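Local structure of salmonella plasmid virulence: SpvB (Salmonella typhimurium, 6P0X) at residues L32-Y36 and G48-T53; A266-P270 and E315-T320. The protein probably transfers ADP-ribose from NAD(+) to an arginine of actin, blocking filament assembly, and is represented here by its N-terminal domain. One frame throughout, in Å; residues are numbered along the deposited sequence.

How the contacts relate
Contacts 1 and 2 follow one another along the chain, and their centres lie 19 Å apart; the nearest atoms are about 6 Å apart, so the two do not touch. Contact 1 pairs strand 33-36 with strand 49-50 about 12 Å from the centre of the chain, and its Cys-51, Ala-52 and Thr-53 line a pocket that holds acrylic acid. Contact 2 joins two loops farther out, about 23 Å from the centre; the side chain of Arg-267 is about 10 Å from a bound acrylic acid. The chain between strands 33-36 and 49-50 links them: Asn-42, Gly-43 and Val-47 bond to residues of contact 2.

Contact 1 (L32-Y36 and G48-T53); sequences LALHY and GWSCAT. With AKR (acrylic acid), chain D; GOL (glycerol), chain F.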
# COMPACT_ATOMS: atom_id res chain seq x y z
N LEU A 32 11.14 4.06 -0.46
CA LEU A 32 10.79 2.84 -1.18
C LEU A 32 11.84 2.56 -2.23
O LEU A 32 12.41 3.48 -2.83
CB LEU A 32 9.41 2.95 -1.85
CG LEU A 32 8.17 2.95 -0.96
CD1 LEU A 32 6.93 3.16 -1.81
CD2 LEU A 32 8.08 1.64 -0.18
N ALA A 33 12.09 1.28 -2.46
CA ALA A 33 13.05 0.86 -3.48
C ALA A 33 12.65 -0.52 -3.98
O ALA A 33 11.91 -1.25 -3.31
CB ALA A 33 14.48 0.85 -2.93
N LEU A 34 13.15 -0.87 -5.16
CA LEU A 34 12.96 -2.20 -5.69
C LEU A 34 14.06 -3.11 -5.14
O LEU A 34 15.23 -2.74 -5.15
CB LEU A 34 12.99 -2.17 -7.22
CG LEU A 34 11.62 -1.89 -7.84
CD1 LEU A 34 11.74 -1.50 -9.30
CD2 LEU A 34 10.74 -3.13 -7.68
N HIS A 35 13.67 -4.27 -4.64
CA HIS A 35 14.61 -5.21 -4.06
C HIS A 35 14.53 -6.54 -4.80
O HIS A 35 13.43 -6.99 -5.15
CB HIS A 35 14.34 -5.43 -2.57
CG HIS A 35 14.59 -4.22 -1.73
ND1 HIS A 35 15.81 -3.58 -1.70
CD2 HIS A 35 13.78 -3.53 -0.89
CE1 HIS A 35 15.74 -2.54 -0.88
NE2 HIS A 35 14.52 -2.50 -0.38
N TYR A 36 15.68 -7.15 -5.06
CA TYR A 36 15.74 -8.45 -5.70
C TYR A 36 16.21 -9.50 -4.70
O TYR A 36 17.20 -9.30 -4.00
CB TYR A 36 16.68 -8.44 -6.91
CG TYR A 36 16.84 -9.81 -7.54
CD1 TYR A 36 15.87 -10.30 -8.41
CD2 TYR A 36 17.94 -10.60 -7.26
CE1 TYR A 36 16.00 -11.55 -8.99
CE2 TYR A 36 18.08 -11.86 -7.84
CZ TYR A 36 17.10 -12.32 -8.71
OH TYR A 36 17.23 -13.56 -9.29
N GLY A 48 11.14 -12.55 -8.36
CA GLY A 48 12.33 -12.14 -7.65
C GLY A 48 12.37 -10.70 -7.18
O GLY A 48 13.05 -10.39 -6.20
N TRP A 49 11.67 -9.80 -7.86
CA TRP A 49 11.67 -8.39 -7.50
C TRP A 49 10.42 -8.04 -6.71
O TRP A 49 9.34 -8.59 -6.94
CB TRP A 49 11.76 -7.50 -8.74
CG TRP A 49 13.10 -7.49 -9.40
CD1 TRP A 49 13.52 -8.29 -10.42
CD2 TRP A 49 14.20 -6.62 -9.08
NE1 TRP A 49 14.82 -7.97 -10.75
CE2 TRP A 49 15.25 -6.96 -9.95
CE3 TRP A 49 14.38 -5.60 -8.14
CZ2 TRP A 49 16.49 -6.30 -9.91
CZ3 TRP A 49 15.61 -4.95 -8.11
CH2 TRP A 49 16.64 -5.30 -8.98
N SER A 50 10.56 -7.09 -5.79
CA SER A 50 9.44 -6.65 -4.97
C SER A 50 9.66 -5.21 -4.53
O SER A 50 10.79 -4.76 -4.33
CB SER A 50 9.26 -7.55 -3.75
OG SER A 50 10.43 -7.55 -2.96
N CYS A 51 8.54 -4.51 -4.37
CA CYS A 51 8.52 -3.16 -3.79
C CYS A 51 7.15 -3.01 -3.13
O CYS A 51 6.17 -2.63 -3.79
CB CYS A 51 8.77 -2.08 -4.83
SG CYS A 51 8.62 -0.40 -4.16
N ALA A 52 7.07 -3.35 -1.85
CA ALA A 52 5.82 -3.36 -1.12
C ALA A 52 5.85 -2.31 -0.02
O ALA A 52 6.90 -1.98 0.53
CB ALA A 52 5.54 -4.74 -0.52
N THR A 53 4.67 -1.78 0.29
CA THR A 53 4.54 -0.83 1.38
C THR A 53 4.31 -1.58 2.70
O THR A 53 4.02 -2.77 2.72
CB THR A 53 3.38 0.14 1.12
OG1 THR A 53 2.15 -0.58 1.01
CG2 THR A 53 3.62 0.93 -0.17
CA AKR D . 0.25 -3.66 -2.23
CB AKR D . -0.18 -4.90 -2.30
C AKR D . 1.69 -3.38 -1.80
O AKR D . 2.03 -3.52 -0.60
OXT AKR D . 2.53 -3.01 -2.67
C1 GOL F . 9.95 -3.42 0.16
O1 GOL F . 9.86 -4.32 -0.91
C2 GOL F . 10.53 -2.10 -0.40
O2 GOL F . 9.55 -1.29 -0.95
C3 GOL F . 11.24 -1.42 0.79
O3 GOL F . 11.77 -0.22 0.31
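Tyr-36 turns CG anti to its backbone N (chi1 176°), while Trp-49 sets CG anti to its carbonyl carbon (chi1 -73°), which brings the indole face beneath Tyr-36 CB: this carbon stands 3.5 Å from the centroid of the six-membered ring of Trp-49, a CH-pi contact. Farther out, Tyr-36 CD1 comes 3.5 Å from Trp-49 NE1, the two rings being oblique. Next to this non-hydrogen-bonded antiparallel pair, His-35 and Ser-50 form the hydrogen-bonded one, His-35 N to Ser-50 O and Ser-50 N to His-35 O both 2.9 Å. On the indole's side of the sheet Leu-34 CB meets Trp-49 CE3 at 3.8 Å, and Leu-34 CD2 packs on Cys-51 CB at 3.6 Å. Beyond the paired residues a glycerol, probably from the crystallisation liquor, bridges the segments, accepting from Ala-52 N at O1 (3.1 Å) and weakly from Ala-33 N at O3, and donating from O2 to Ala-52 O. Thr-53 N gives a hydrogen bond to O of acrylic acid (3.3 Å), while Thr-53 OG1 bonds to Tyr-186. Strand 33-36 is the middle of a three-stranded antiparallel sheet, between 16-19 and 49-50; Trp-49 also touches Leu-322 of strand 321-328.

Contact 2 (A266-P270 and E315-T320); sequences ARQDP and ENPILT
One carboxylate, that of Asp-269, receives both the backbone N and the hydroxyl of Thr-320 while a guanidinium of its own segment holds it side-on. Thr-320 OG1 donates to Asp-269 OD1 at 2.8 Å and Thr-320 N to Asp-269 OD2 at 3.0 Å, both weak bonds, and the two side chains cross at about a right angle. Arg-267 adds a two-pronged salt bridge: NE reaches Asp-269 OD1 at 2.7 Å from above the carboxylate plane (52° out of it), and NH2 meets OD2 on its syn side, tilted 31° from that plane. The arginine chain bends at chi3 (-69°), which turns this edge of the guanidinium to the acid. Asp-269 CB rests against the carbonyl oxygens of Asn-316 and Pro-317.

The contact joins the loop between strands 237-244 and 271-273 to the connection between strands 304-314 and 321-328. Gln-268 N donates to Glu-315 OE2 at 3.3 Å, nearly in line with the C-O bond, and the extended side chain of Gln-268 runs across Glu-315, bringing NE2 to 3.6 Å from Glu-315 CB and OE1 to 3.3 Å from Asn-316 CA. Gln-268 O takes a CA-H...O contact from Pro-317. Within 315-320, Asn-316 OD1 accepts from Leu-319 N at 2.6 Å, an Asx motif.

Asn-42 bonds to both Asp-269 OD2 and Arg-267 NH2, Gly-43 and Arg-284 carbonyls take Arg-267 NH1, and Arg-287 forms a salt bridge with Glu-315. Asp-269 and Arg-267 are buried; the two arginine bonds would be expected to favour the ionised carboxylate and fix its rotation, with a minor share from Thr-320. Glu-315 OE2, 5.0 Å from Asp-269 OD1, may partly offset this, though Arg-287 should temper its charge.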
# COMPACT_ATOMS: atom_id res chain seq x y z
N ALA A 266 -2.55 -6.24 -19.52
CA ALA A 266 -2.73 -7.56 -18.94
C ALA A 266 -1.47 -8.37 -19.20
O ALA A 266 -1.02 -8.46 -20.35
CB ALA A 266 -3.95 -8.26 -19.53
N ARG A 267 -0.90 -8.94 -18.15
CA ARG A 267 0.35 -9.66 -18.27
C ARG A 267 0.14 -11.03 -18.91
O ARG A 267 -0.97 -11.57 -18.95
CB ARG A 267 1.02 -9.83 -16.90
CG ARG A 267 0.18 -10.60 -15.90
CD ARG A 267 0.72 -10.43 -14.49
NE ARG A 267 2.01 -11.08 -14.30
CZ ARG A 267 2.81 -10.86 -13.26
NH1 ARG A 267 2.45 -10.00 -12.32
NH2 ARG A 267 3.97 -11.51 -13.17
N GLN A 268 1.24 -11.60 -19.40
CA GLN A 268 1.19 -12.90 -20.05
C GLN A 268 1.19 -14.05 -19.05
O GLN A 268 0.81 -15.16 -19.42
CB GLN A 268 2.38 -13.07 -20.99
CG GLN A 268 2.30 -12.22 -22.24
CD GLN A 268 3.50 -12.42 -23.15
OE1 GLN A 268 3.94 -13.55 -23.37
NE2 GLN A 268 4.02 -11.33 -23.68
N ASP A 269 1.58 -13.80 -17.80
CA ASP A 269 1.72 -14.85 -16.79
C ASP A 269 0.85 -14.57 -15.57
O ASP A 269 1.35 -14.45 -14.45
CB ASP A 269 3.19 -15.00 -16.38
CG ASP A 269 3.76 -13.73 -15.76
OD1 ASP A 269 3.33 -12.62 -16.13
OD2 ASP A 269 4.63 -13.86 -14.87
N PRO A 270 -0.47 -14.49 -15.74
CA PRO A 270 -1.33 -14.24 -14.58
C PRO A 270 -1.36 -15.45 -13.65
O PRO A 270 -1.20 -16.59 -14.08
CB PRO A 270 -2.71 -13.98 -15.20
CG PRO A 270 -2.69 -14.75 -16.48
CD PRO A 270 -1.25 -14.88 -16.93
N GLU A 315 8.82 -10.96 -21.00
CA GLU A 315 7.46 -11.44 -20.78
C GLU A 315 7.23 -12.73 -21.55
O GLU A 315 7.53 -12.80 -22.75
CB GLU A 315 6.39 -10.43 -21.19
CG GLU A 315 6.10 -9.35 -20.17
CD GLU A 315 4.69 -8.80 -20.35
OE1 GLU A 315 4.54 -7.67 -20.86
OE2 GLU A 315 3.73 -9.53 -20.01
N ASN A 316 6.68 -13.72 -20.86
CA ASN A 316 6.27 -14.97 -21.48
C ASN A 316 5.19 -15.58 -20.60
O ASN A 316 5.02 -15.17 -19.44
CB ASN A 316 7.47 -15.92 -21.66
CG ASN A 316 8.03 -16.42 -20.35
OD1 ASN A 316 7.35 -17.13 -19.60
ND2 ASN A 316 9.27 -16.06 -20.06
N PRO A 317 4.42 -16.55 -21.12
CA PRO A 317 3.33 -17.12 -20.31
C PRO A 317 3.81 -17.90 -19.09
O PRO A 317 3.01 -18.09 -18.17
CB PRO A 317 2.60 -18.04 -21.30
CG PRO A 317 2.94 -17.48 -22.66
CD PRO A 317 4.34 -16.97 -22.53
N ILE A 318 5.06 -18.35 -19.05
CA ILE A 318 5.54 -19.11 -17.90
C ILE A 318 5.95 -18.18 -16.76
O ILE A 318 5.48 -18.34 -15.62
CB ILE A 318 6.70 -20.04 -18.31
CG1 ILE A 318 6.24 -21.01 -19.39
CG2 ILE A 318 7.24 -20.80 -17.11
CD1 ILE A 318 7.35 -21.84 -19.99
N LEU A 319 6.81 -17.21 -17.03
CA LEU A 319 7.27 -16.29 -16.01
C LEU A 319 7.66 -14.97 -16.67
O LEU A 319 8.12 -14.94 -17.81
CB LEU A 319 8.48 -16.83 -15.23
CG LEU A 319 9.84 -16.29 -15.69
CD1 LEU A 319 10.64 -15.70 -14.54
CD2 LEU A 319 10.65 -17.34 -16.43
N THR A 320 7.44 -13.89 -15.95
CA THR A 320 7.93 -12.58 -16.34
C THR A 320 9.13 -12.22 -15.47
O THR A 320 9.04 -12.30 -14.24
CB THR A 320 6.84 -11.52 -16.22
OG1 THR A 320 5.82 -11.79 -17.19
CG2 THR A 320 7.43 -10.15 -16.49
O HOH W 1 1.61 -7.28 -20.57